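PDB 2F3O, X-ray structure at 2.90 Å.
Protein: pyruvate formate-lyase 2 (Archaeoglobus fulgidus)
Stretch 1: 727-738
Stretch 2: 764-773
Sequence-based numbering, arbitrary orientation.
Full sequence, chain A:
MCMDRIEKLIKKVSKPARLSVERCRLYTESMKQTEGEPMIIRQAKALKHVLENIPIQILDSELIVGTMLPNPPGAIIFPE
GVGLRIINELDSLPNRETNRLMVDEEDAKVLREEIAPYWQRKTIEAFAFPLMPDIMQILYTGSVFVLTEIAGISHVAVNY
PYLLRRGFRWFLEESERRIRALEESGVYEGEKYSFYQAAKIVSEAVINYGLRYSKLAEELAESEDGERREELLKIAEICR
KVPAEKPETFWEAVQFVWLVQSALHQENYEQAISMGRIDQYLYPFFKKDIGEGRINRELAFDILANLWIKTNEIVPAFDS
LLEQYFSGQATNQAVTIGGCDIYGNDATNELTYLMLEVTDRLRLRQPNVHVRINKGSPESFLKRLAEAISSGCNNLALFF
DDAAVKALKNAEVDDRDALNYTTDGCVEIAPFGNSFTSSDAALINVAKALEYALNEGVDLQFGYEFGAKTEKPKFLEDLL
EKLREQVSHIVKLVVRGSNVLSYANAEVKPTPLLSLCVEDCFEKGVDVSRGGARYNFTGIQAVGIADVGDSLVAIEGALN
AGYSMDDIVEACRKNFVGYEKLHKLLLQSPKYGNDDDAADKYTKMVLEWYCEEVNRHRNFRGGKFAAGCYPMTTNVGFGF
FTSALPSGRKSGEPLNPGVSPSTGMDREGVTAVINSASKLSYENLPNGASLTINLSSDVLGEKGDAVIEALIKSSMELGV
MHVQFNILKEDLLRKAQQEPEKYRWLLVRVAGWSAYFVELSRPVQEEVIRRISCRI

Stretch 1, residues 727-738: ILKEDLLRKAQQ
Stretch 2, residues 764-773: VQEEVIRRIS

Stretch 1 enters as a strand at Ile-727 and Leu-728, turns at Lys-729, the N-cap residue, and continues as a helix from Glu-730. Stretch 2 is helical from Val-764 to Arg-770 and then leaves the helix. The two helices run nearly antiparallel, at 166°, with axes 10.5 Å apart at closest approach. The register sets Glu-730 CA 6.5 Å from Ile-769 CA, and Leu-728 CA 7.2 Å from Ile-772 CA. The contact buries 497 Å².

Val-764 does not reach stretch 1. Gln-765 (chi1 m, chi2 t) points toward it, and its OE1 lies 3.4 Å from Gln-737 CG. Glu-766 (chi1 t, chi2 p) starts sideways, but its carboxylate comes nearer and forms a salt bridge with Arg-734. Arg-734 NH2 is 3.0 Å from Glu-766 OE2; a weak hydrogen bond runs from Arg-734 NH2 to Glu-766 OE1 at 3.1 Å. Arg-734 NE donates to Gln-737 OE1 at 3.3 Å, which helps hold the guanidinium. Glu-767 is out of reach.

Val-768 points toward stretch 1. Its CG2 meets Leu-728 CD1 at 3.8 Å, an apolar contact.

Ile-769 (chi1 m, chi2 t) is the central knob and has the largest covered area. It sits among Glu-730, Leu-733, Arg-734 and Gln-737. Ile-769 CG1 is 3.9 Å from Leu-733 CD1. Ile-769 CG2 lies over one face of the Arg-734 guanidinium, 3.5 Å from Arg-734 NH1. Ile-769 CD1 is 3.7 Å from Gln-737 NE2.

Arg-770 points away and Arg-771 makes no contact. Ile-772 (chi1 m, chi2 t; phi/psi -69/120) points back toward stretch 1. Its CD1 lies 3.9 Å from both Leu-728 CB and Leu-733 CD1, so one methyl joins strand and helix. Leu-728 and Leu-733 are both chi1 m, chi2 t. Ser-773 is out of reach.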

ATOM      1  N   ILE A 727       8.064  27.838 -45.707  1.00 56.51           N
ATOM      2  CA  ILE A 727       8.345  28.812 -46.754  1.00 57.52           C
ATOM      3  C   ILE A 727       8.089  28.121 -48.090  1.00 58.86           C
ATOM      4  O   ILE A 727       8.822  27.227 -48.508  1.00 59.18           O
ATOM      5  CB  ILE A 727       9.767  29.369 -46.662  1.00 56.99           C
ATOM      6  CG1 ILE A 727      10.032  29.948 -45.269  1.00 56.39           C
ATOM      7  CG2 ILE A 727       9.977  30.424 -47.694  1.00 56.71           C
ATOM      8  CD1 ILE A 727       9.040  30.974 -44.808  1.00 55.40           C
ATOM      9  N   LEU A 728       7.004  28.510 -48.733  1.00 60.34           N
ATOM     10  CA  LEU A 728       6.521  27.791 -49.888  1.00 62.00           C
ATOM     11  C   LEU A 728       6.337  28.693 -51.105  1.00 63.37           C
ATOM     12  O   LEU A 728       5.794  29.808 -51.002  1.00 63.94           O
ATOM     13  CB  LEU A 728       5.189  27.139 -49.549  1.00 62.02           C
ATOM     14  CG  LEU A 728       5.211  26.234 -48.323  1.00 62.34           C
ATOM     15  CD1 LEU A 728       3.799  25.806 -47.941  1.00 62.13           C
ATOM     16  CD2 LEU A 728       6.139  25.046 -48.581  1.00 62.46           C
ATOM     17  N   LYS A 729       6.784  28.190 -52.256  1.00 64.46           N
ATOM     18  CA  LYS A 729       6.613  28.852 -53.542  1.00 65.15           C
ATOM     19  C   LYS A 729       5.508  28.096 -54.243  1.00 65.79           C
ATOM     20  O   LYS A 729       5.679  26.938 -54.598  1.00 65.77           O
ATOM     21  CB  LYS A 729       7.923  28.795 -54.330  1.00 65.23           C
ATOM     22  CG  LYS A 729       9.136  29.012 -53.426  1.00 65.38           C
ATOM     23  CD  LYS A 729      10.424  29.277 -54.166  1.00 65.90           C
ATOM     24  CE  LYS A 729      11.483  29.783 -53.183  1.00 67.07           C
ATOM     25  NZ  LYS A 729      12.856  29.827 -53.769  1.00 67.24           N
ATOM     26  N   GLU A 730       4.370  28.759 -54.411  1.00 66.84           N
ATOM     27  CA  GLU A 730       3.116  28.114 -54.804  1.00 67.95           C
ATOM     28  C   GLU A 730       3.146  27.326 -56.124  1.00 68.93           C
ATOM     29  O   GLU A 730       2.688  26.186 -56.192  1.00 69.10           O
ATOM     30  CB  GLU A 730       1.998  29.151 -54.811  1.00 67.69           C
ATOM     31  CG  GLU A 730       0.649  28.619 -55.205  1.00 67.87           C
ATOM     32  CD  GLU A 730      -0.443  29.586 -54.831  1.00 68.90           C
ATOM     33  OE1 GLU A 730      -0.151  30.496 -54.018  1.00 69.45           O
ATOM     34  OE2 GLU A 730      -1.575  29.442 -55.345  1.00 68.32           O
ATOM     35  N   ASP A 731       3.718  27.907 -57.169  1.00 70.20           N
ATOM     36  CA  ASP A 731       3.762  27.199 -58.452  1.00 71.32           C
ATOM     37  C   ASP A 731       4.862  26.120 -58.564  1.00 71.22           C
ATOM     38  O   ASP A 731       4.832  25.312 -59.493  1.00 71.45           O
ATOM     39  CB  ASP A 731       3.769  28.167 -59.653  1.00 71.68           C
ATOM     40  CG  ASP A 731       4.880  29.202 -59.570  1.00 73.58           C
ATOM     41  OD1 ASP A 731       4.839  30.164 -60.377  1.00 75.07           O
ATOM     42  OD2 ASP A 731       5.788  29.064 -58.701  1.00 75.51           O
ATOM     43  N   LEU A 732       5.819  26.109 -57.632  1.00 71.08           N
ATOM     44  CA  LEU A 732       6.709  24.950 -57.491  1.00 70.96           C
ATOM     45  C   LEU A 732       5.890  23.761 -56.999  1.00 70.79           C
ATOM     46  O   LEU A 732       6.068  22.641 -57.482  1.00 70.85           O
ATOM     47  CB  LEU A 732       7.855  25.205 -56.507  1.00 70.97           C
ATOM     48  CG  LEU A 732       9.034  26.118 -56.841  1.00 71.57           C
ATOM     49  CD1 LEU A 732      10.160  25.873 -55.852  1.00 72.24           C
ATOM     50  CD2 LEU A 732       9.541  25.898 -58.259  1.00 72.96           C
ATOM     51  N   LEU A 733       4.987  24.026 -56.048  1.00 70.50           N
ATOM     52  CA  LEU A 733       4.090  23.013 -55.492  1.00 70.09           C
ATOM     53  C   LEU A 733       3.071  22.567 -56.534  1.00 69.92           C
ATOM     54  O   LEU A 733       2.686  21.400 -56.573  1.00 69.59           O
ATOM     55  CB  LEU A 733       3.374  23.534 -54.240  1.00 70.12           C
ATOM     56  CG  LEU A 733       4.204  24.016 -53.045  1.00 70.01           C
ATOM     57  CD1 LEU A 733       3.325  24.798 -52.105  1.00 70.05           C
ATOM     58  CD2 LEU A 733       4.855  22.871 -52.308  1.00 69.51           C
ATOM     59  N   ARG A 734       2.646  23.502 -57.379  1.00 69.88           N
ATOM     60  CA  ARG A 734       1.809  23.166 -58.519  1.00 70.04           C
ATOM     61  C   ARG A 734       2.546  22.269 -59.508  1.00 70.21           C
ATOM     62  O   ARG A 734       1.960  21.342 -60.061  1.00 70.04           O
ATOM     63  CB  ARG A 734       1.308  24.425 -59.224  1.00 70.03           C
ATOM     64  CG  ARG A 734      -0.189  24.605 -59.142  1.00 69.87           C
ATOM     65  CD  ARG A 734      -0.614  24.625 -57.717  1.00 69.40           C
ATOM     66  NE  ARG A 734      -1.846  23.884 -57.498  1.00 69.94           N
ATOM     67  CZ  ARG A 734      -2.962  24.435 -57.036  1.00 70.59           C
ATOM     68  NH1 ARG A 734      -2.981  25.734 -56.758  1.00 71.25           N
ATOM     69  NH2 ARG A 734      -4.049  23.695 -56.847  1.00 70.04           N
ATOM     70  N   LYS A 735       3.840  22.522 -59.696  1.00 70.57           N
ATOM     71  CA  LYS A 735       4.632  21.767 -60.666  1.00 70.96           C
ATOM     72  C   LYS A 735       4.967  20.395 -60.134  1.00 70.95           C
ATOM     73  O   LYS A 735       5.214  19.475 -60.903  1.00 71.12           O
ATOM     74  CB  LYS A 735       5.923  22.502 -61.037  1.00 70.99           C
ATOM     75  CG  LYS A 735       6.069  22.751 -62.548  1.00 71.89           C
ATOM     76  CD  LYS A 735       5.789  24.209 -62.927  1.00 71.70           C
ATOM     77  CE  LYS A 735       7.076  25.032 -62.810  1.00 72.12           C
ATOM     78  NZ  LYS A 735       6.824  26.451 -62.419  1.00 72.48           N
ATOM     79  N   ALA A 736       4.947  20.267 -58.810  1.00 71.05           N
ATOM     80  CA  ALA A 736       5.209  19.002 -58.137  1.00 71.00           C
ATOM     81  C   ALA A 736       4.035  18.027 -58.224  1.00 71.11           C
ATOM     82  O   ALA A 736       4.216  16.827 -58.029  1.00 71.20           O
ATOM     83  CB  ALA A 736       5.572  19.249 -56.699  1.00 71.00           C
ATOM     84  N   GLN A 737       2.834  18.534 -58.493  1.00 71.14           N
ATOM     85  CA  GLN A 737       1.705  17.658 -58.773  1.00 71.35           C
ATOM     86  C   GLN A 737       1.870  17.134 -60.187  1.00 71.59           C
ATOM     87  O   GLN A 737       1.500  15.997 -60.475  1.00 71.88           O
ATOM     88  CB  GLN A 737       0.375  18.405 -58.686  1.00 71.37           C
ATOM     89  CG  GLN A 737      -0.084  18.757 -57.288  1.00 71.97           C
ATOM     90  CD  GLN A 737      -0.920  20.032 -57.254  1.00 72.97           C
ATOM     91  OE1 GLN A 737      -0.916  20.816 -58.213  1.00 74.23           O
ATOM     92  NE2 GLN A 737      -1.630  20.253 -56.147  1.00 72.30           N
ATOM     93  N   GLN A 738       2.428  17.970 -61.065  1.00 71.62           N
ATOM     94  CA  GLN A 738       2.494  17.654 -62.490  1.00 71.52           C
ATOM     95  C   GLN A 738       3.556  16.609 -62.761  1.00 71.18           C
ATOM     96  O   GLN A 738       3.251  15.541 -63.284  1.00 70.96           O
ATOM     97  CB  GLN A 738       2.751  18.911 -63.338  1.00 71.93           C
ATOM     98  CG  GLN A 738       1.764  20.072 -63.135  1.00 72.85           C
ATOM     99  CD  GLN A 738       0.318  19.615 -62.957  1.00 74.77           C
ATOM    100  OE1 GLN A 738      -0.280  19.025 -63.858  1.00 75.72           O
ATOM    101  NE2 GLN A 738      -0.252  19.895 -61.784  1.00 75.69           N
ATOM    102  N   VAL A 764      -4.936  16.801 -48.893  1.00 63.80           N
ATOM    103  CA  VAL A 764      -3.929  17.379 -48.002  1.00 64.36           C
ATOM    104  C   VAL A 764      -3.027  18.373 -48.734  1.00 65.00           C
ATOM    105  O   VAL A 764      -2.751  19.439 -48.200  1.00 65.29           O
ATOM    106  CB  VAL A 764      -3.132  16.302 -47.220  1.00 64.21           C
ATOM    107  CG1 VAL A 764      -2.048  16.933 -46.361  1.00 63.83           C
ATOM    108  CG2 VAL A 764      -4.066  15.509 -46.332  1.00 64.12           C
ATOM    109  N   GLN A 765      -2.626  18.047 -49.966  1.00 65.56           N
ATOM    110  CA  GLN A 765      -1.855  18.955 -50.831  1.00 65.89           C
ATOM    111  C   GLN A 765      -2.553  20.285 -51.092  1.00 66.32           C
ATOM    112  O   GLN A 765      -1.931  21.355 -51.016  1.00 66.33           O
ATOM    113  CB  GLN A 765      -1.584  18.303 -52.179  1.00 65.98           C
ATOM    114  CG  GLN A 765      -0.456  17.304 -52.177  1.00 65.68           C
ATOM    115  CD  GLN A 765      -0.134  16.815 -53.561  1.00 63.44           C
ATOM    116  OE1 GLN A 765      -0.889  17.044 -54.501  1.00 62.12           O
ATOM    117  NE2 GLN A 765       0.995  16.135 -53.696  1.00 63.50           N
ATOM    118  N   GLU A 766      -3.851  20.201 -51.377  1.00 66.64           N
ATOM    119  CA  GLU A 766      -4.665  21.365 -51.697  1.00 67.25           C
ATOM    120  C   GLU A 766      -4.768  22.293 -50.505  1.00 67.19           C
ATOM    121  O   GLU A 766      -4.838  23.515 -50.654  1.00 67.29           O
ATOM    122  CB  GLU A 766      -6.054  20.915 -52.175  1.00 67.50           C
ATOM    123  CG  GLU A 766      -6.832  21.909 -53.054  1.00 69.10           C
ATOM    124  CD  GLU A 766      -6.082  22.396 -54.320  1.00 71.32           C
ATOM    125  OE1 GLU A 766      -6.436  23.503 -54.804  1.00 72.54           O
ATOM    126  OE2 GLU A 766      -5.165  21.700 -54.837  1.00 70.73           O
ATOM    127  N   GLU A 767      -4.732  21.685 -49.326  1.00 67.30           N
ATOM    128  CA  GLU A 767      -4.735  22.392 -48.059  1.00 67.47           C
ATOM    129  C   GLU A 767      -3.438  23.155 -47.764  1.00 67.23           C
ATOM    130  O   GLU A 767      -3.494  24.303 -47.350  1.00 66.84           O
ATOM    131  CB  GLU A 767      -5.040  21.412 -46.935  1.00 67.69           C
ATOM    132  CG  GLU A 767      -6.507  21.198 -46.711  1.00 68.87           C
ATOM    133  CD  GLU A 767      -7.021  22.061 -45.591  1.00 70.91           C
ATOM    134  OE1 GLU A 767      -6.278  22.251 -44.596  1.00 71.58           O
ATOM    135  OE2 GLU A 767      -8.166  22.547 -45.703  1.00 72.40           O
ATOM    136  N   VAL A 768      -2.281  22.535 -47.976  1.00 67.33           N
ATOM    137  CA  VAL A 768      -1.017  23.251 -47.772  1.00 67.71           C
ATOM    138  C   VAL A 768      -0.855  24.408 -48.770  1.00 68.15           C
ATOM    139  O   VAL A 768      -0.315  25.466 -48.419  1.00 68.19           O
ATOM    140  CB  VAL A 768       0.246  22.303 -47.697  1.00 67.69           C
ATOM    141  CG1 VAL A 768      -0.057  20.938 -48.189  1.00 67.36           C
ATOM    142  CG2 VAL A 768       1.429  22.855 -48.461  1.00 67.32           C
ATOM    143  N   ILE A 769      -1.376  24.230 -49.986  1.00 68.45           N
ATOM    144  CA  ILE A 769      -1.352  25.303 -50.981  1.00 68.66           C
ATOM    145  C   ILE A 769      -2.257  26.473 -50.579  1.00 68.83           C
ATOM    146  O   ILE A 769      -1.801  27.616 -50.555  1.00 68.76           O
ATOM    147  CB  ILE A 769      -1.646  24.777 -52.412  1.00 68.73           C
ATOM    148  CG1 ILE A 769      -0.395  24.097 -52.988  1.00 68.24           C
ATOM    149  CG2 ILE A 769      -2.057  25.910 -53.349  1.00 68.84           C
ATOM    150  CD1 ILE A 769      -0.669  23.177 -54.160  1.00 67.62           C
ATOM    151  N   ARG A 770      -3.501  26.182 -50.194  1.00 68.99           N
ATOM    152  CA  ARG A 770      -4.450  27.230 -49.801  1.00 69.44           C
ATOM    153  C   ARG A 770      -4.162  27.964 -48.491  1.00 69.38           C
ATOM    154  O   ARG A 770      -4.737  29.017 -48.236  1.00 69.61           O
ATOM    155  CB  ARG A 770      -5.863  26.679 -49.750  1.00 69.68           C
ATOM    156  CG  ARG A 770      -6.449  26.423 -51.100  1.00 71.59           C
ATOM    157  CD  ARG A 770      -7.890  26.023 -50.975  1.00 74.39           C
ATOM    158  NE  ARG A 770      -8.239  25.040 -51.993  1.00 77.34           N
ATOM    159  CZ  ARG A 770      -9.478  24.628 -52.231  1.00 78.99           C
ATOM    160  NH1 ARG A 770     -10.487  25.130 -51.529  1.00 79.67           N
ATOM    161  NH2 ARG A 770      -9.712  23.721 -53.174  1.00 78.98           N
ATOM    162  N   ARG A 771      -3.283  27.420 -47.658  1.00 69.41           N
ATOM    163  CA  ARG A 771      -2.990  28.035 -46.360  1.00 69.26           C
ATOM    164  C   ARG A 771      -1.760  28.952 -46.385  1.00 69.35           C
ATOM    165  O   ARG A 771      -1.351  29.490 -45.354  1.00 69.20           O
ATOM    166  CB  ARG A 771      -2.852  26.951 -45.284  1.00 69.11           C
ATOM    167  CG  ARG A 771      -4.143  26.174 -45.047  1.00 68.61           C
ATOM    168  CD  ARG A 771      -3.971  25.075 -44.017  1.00 67.64           C
ATOM    169  NE  ARG A 771      -3.652  25.663 -42.728  1.00 67.02           N
ATOM    170  CZ  ARG A 771      -4.560  26.031 -41.836  1.00 66.60           C
ATOM    171  NH1 ARG A 771      -5.853  25.843 -42.075  1.00 66.24           N
ATOM    172  NH2 ARG A 771      -4.169  26.583 -40.699  1.00 66.72           N
ATOM    173  N   ILE A 772      -1.182  29.120 -47.572  1.00 69.56           N
ATOM    174  CA  ILE A 772      -0.043  30.006 -47.769  1.00 69.70           C
ATOM    175  C   ILE A 772      -0.505  31.443 -47.604  1.00 70.00           C
ATOM    176  O   ILE A 772      -1.391  31.921 -48.313  1.00 69.69           O
ATOM    177  CB  ILE A 772       0.591  29.801 -49.154  1.00 69.65           C
ATOM    178  CG1 ILE A 772       1.162  28.389 -49.266  1.00 70.21           C
ATOM    179  CG2 ILE A 772       1.692  30.801 -49.392  1.00 69.29           C
ATOM    180  CD1 ILE A 772       1.530  27.966 -50.678  1.00 70.13           C
ATOM    181  N   SER A 773       0.088  32.116 -46.629  1.00 70.59           N
ATOM    182  CA  SER A 773      -0.359  33.430 -46.218  1.00 71.14           C
ATOM    183  C   SER A 773       0.567  34.519 -46.752  1.00 71.56           C
ATOM    184  O   SER A 773       1.753  34.276 -46.993  1.00 71.39           O
ATOM    185  CB  SER A 773      -0.455  33.475 -44.689  1.00 71.10           C
ATOM    186  OG  SER A 773      -0.751  34.763 -44.188  1.00 71.25           O
TER